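Local atomic coordinates of nucleoside-diphosphate sugar epimerase (SulA family) (Corynebacterium glutamicum, PDB entry 3OH8), a protein that is probably an NAD(P)-dependent epimerase of nucleoside-diphosphate sugars, with a Rossmann-type domain; its exact substrate is not established. Residues F122-T127 with I436-G441. Numbering follows the deposited sequence.
Sequences FAYRQT and IAHELG
The imidazole of His438 has the ring of Tyr124 over one face and the hydroxyl of Thr127 at its edge. Tyr124 CD1 stands 3.4 Å above the imidazole plane, displaced toward the rim, and the nearest approach of the two rings is Tyr124 CE1 to His438 NE2 at 3.3 Å. Their planes are inclined at 27° with the centroids 4.7 Å apart, an offset pair in which little of one ring covers the other. Both side chains carry CG anti to the backbone N (chi1 180° for Tyr124, -176° for His438), which sends each ring out from its helix into the gap between them. Tyr429 stacks on His438 as well.

At the imidazole edge, Thr127 OG1 lies in the ring plane, 3.1 Å from His438 CE1. This hydroxyl is also close to Ala123 O one turn back in its own helix and is hydrogen-bonded to Glu443 OE1, the same carboxylate oxygen that binds His438 ND1. At the second ring nitrogen, NE2 pairs with Gln128 OE1 and more weakly with Asp343 OD2.

A second link runs through water: Tyr124 OH donates to a water 2.7 Å away in the plane of the phenol, and that water donates in turn to Glu439 OE2. The other oxygen of Glu439 takes the backbone N-H of Gly310.

Helix 119-139, which follows the antiparallel sheet of the N-terminal part, is thus joined to helix 432-440, part of the DUF1731 region, through a buried histidine and a water bridge. With acceptors at both ring nitrogens and two carboxylates among them, that imidazole would be expected to favour the doubly protonated, cationic form.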
loop_
_atom_site.group_PDB
_atom_site.type_symbol
_atom_site.label_atom_id
_atom_site.label_comp_id
_atom_site.label_asym_id
_atom_site.label_seq_id
_atom_site.Cartn_x
_atom_site.Cartn_y
_atom_site.Cartn_z
ATOM N N PHE A 122 -15.895 -3.633 2.515
ATOM C CA PHE A 122 -15.656 -3.738 3.946
ATOM C C PHE A 122 -14.654 -4.797 4.343
ATOM O O PHE A 122 -13.910 -4.610 5.301
ATOM C CB PHE A 122 -16.963 -3.798 4.731
ATOM C CG PHE A 122 -17.538 -2.445 4.940
ATOM C CD1 PHE A 122 -17.016 -1.615 5.920
ATOM C CD2 PHE A 122 -18.496 -1.944 4.079
ATOM C CE1 PHE A 122 -17.496 -0.317 6.084
ATOM C CE2 PHE A 122 -18.984 -0.653 4.236
ATOM C CZ PHE A 122 -18.480 0.160 5.236
ATOM N N ALA A 123 -14.594 -5.883 3.585
ATOM C CA ALA A 123 -13.580 -6.891 3.840
ATOM C C ALA A 123 -12.193 -6.253 3.677
ATOM O O ALA A 123 -11.269 -6.548 4.447
ATOM C CB ALA A 123 -13.749 -8.079 2.885
ATOM N N TYR A 124 -12.058 -5.369 2.686
ATOM C CA TYR A 124 -10.790 -4.658 2.461
ATOM C C TYR A 124 -10.457 -3.704 3.612
ATOM O O TYR A 124 -9.340 -3.716 4.140
ATOM C CB TYR A 124 -10.812 -3.860 1.142
ATOM C CG TYR A 124 -9.509 -3.125 0.913
ATOM C CD1 TYR A 124 -8.408 -3.782 0.347
ATOM C CD2 TYR A 124 -9.358 -1.801 1.301
ATOM C CE1 TYR A 124 -7.197 -3.129 0.155
ATOM C CE2 TYR A 124 -8.144 -1.128 1.108
ATOM C CZ TYR A 124 -7.072 -1.801 0.531
ATOM O OH TYR A 124 -5.874 -1.148 0.344
ATOM N N ARG A 125 -11.427 -2.874 3.989
ATOM C CA ARG A 125 -11.249 -1.950 5.102
ATOM C C ARG A 125 -10.796 -2.685 6.366
ATOM O O ARG A 125 -9.880 -2.225 7.052
ATOM C CB ARG A 125 -12.536 -1.158 5.390
ATOM C CG ARG A 125 -12.995 -0.208 4.292
ATOM C CD ARG A 125 -14.248 0.581 4.741
ATOM N NE ARG A 125 -14.043 1.187 6.060
ATOM C CZ ARG A 125 -13.583 2.419 6.256
ATOM N NH1 ARG A 125 -13.305 3.202 5.216
ATOM N NH2 ARG A 125 -13.391 2.865 7.486
ATOM N N GLN A 126 -11.433 -3.818 6.667
ATOM C CA GLN A 126 -11.088 -4.614 7.854
ATOM C C GLN A 126 -9.684 -5.242 7.784
ATOM O O GLN A 126 -8.873 -5.102 8.713
ATOM C CB GLN A 126 -12.134 -5.715 8.103
ATOM C CG GLN A 126 -13.554 -5.194 8.290
ATOM C CD GLN A 126 -14.606 -6.303 8.354
ATOM O OE1 GLN A 126 -15.713 -6.083 8.842
ATOM N NE2 GLN A 126 -14.267 -7.488 7.858
ATOM N N THR A 127 -9.399 -5.957 6.700
ATOM C CA THR A 127 -8.081 -6.589 6.565
ATOM C C THR A 127 -6.970 -5.540 6.514
ATOM O O THR A 127 -5.923 -5.703 7.135
ATOM C CB THR A 127 -7.988 -7.543 5.334
ATOM O OG1 THR A 127 -8.342 -6.836 4.140
ATOM C CG2 THR A 127 -8.952 -8.712 5.507
ATOM N N ILE A 436 -4.039 -11.384 -4.535
ATOM C CA ILE A 436 -4.998 -10.980 -5.564
ATOM C C ILE A 436 -6.409 -10.819 -4.984
ATOM O O ILE A 436 -7.144 -9.891 -5.350
ATOM C CB ILE A 436 -5.001 -11.999 -6.729
ATOM C CG1 ILE A 436 -3.694 -11.905 -7.526
ATOM C CG2 ILE A 436 -6.189 -11.787 -7.655
ATOM C CD1 ILE A 436 -3.426 -13.137 -8.370
ATOM N N ALA A 437 -6.786 -11.714 -4.071
ATOM C CA ALA A 437 -8.088 -11.620 -3.418
ATOM C C ALA A 437 -8.218 -10.286 -2.668
ATOM O O ALA A 437 -9.272 -9.629 -2.686
ATOM C CB ALA A 437 -8.285 -12.797 -2.465
ATOM N N HIS A 438 -7.129 -9.889 -2.017
ATOM C CA HIS A 438 -7.086 -8.623 -1.284
ATOM C C HIS A 438 -7.209 -7.446 -2.242
ATOM O O HIS A 438 -8.014 -6.537 -2.029
ATOM C CB HIS A 438 -5.789 -8.538 -0.463
ATOM C CG HIS A 438 -5.688 -7.308 0.397
ATOM N ND1 HIS A 438 -6.540 -7.068 1.444
ATOM C CD2 HIS A 438 -4.809 -6.277 0.373
ATOM C CE1 HIS A 438 -6.213 -5.920 2.027
ATOM N NE2 HIS A 438 -5.163 -5.424 1.395
ATOM N N GLU A 439 -6.422 -7.467 -3.308
ATOM C CA GLU A 439 -6.354 -6.322 -4.215
ATOM C C GLU A 439 -7.554 -6.148 -5.154
ATOM O O GLU A 439 -7.906 -5.022 -5.524
ATOM C CB GLU A 439 -5.044 -6.368 -4.999
ATOM C CG GLU A 439 -3.850 -6.072 -4.126
ATOM C CD GLU A 439 -3.919 -4.683 -3.524
ATOM O OE1 GLU A 439 -4.410 -3.749 -4.203
ATOM O OE2 GLU A 439 -3.486 -4.533 -2.363
ATOM N N LEU A 440 -8.204 -7.251 -5.507
ATOM C CA LEU A 440 -9.329 -7.199 -6.438
ATOM C C LEU A 440 -10.681 -7.327 -5.733
ATOM O O LEU A 440 -11.733 -7.302 -6.381
ATOM C CB LEU A 440 -9.187 -8.279 -7.519
ATOM C CG LEU A 440 -7.944 -8.153 -8.408
ATOM C CD1 LEU A 440 -7.912 -9.257 -9.470
ATOM C CD2 LEU A 440 -7.893 -6.774 -9.066
ATOM N N GLY A 441 -10.649 -7.459 -4.408
ATOM C CA GLY A 441 -11.853 -7.365 -3.596
ATOM C C GLY A 441 -12.680 -8.633 -3.479
ATOM O O GLY A 441 -13.900 -8.587 -3.580
HETATM O O HOH W 1 -3.760 -2.478 -0.650
#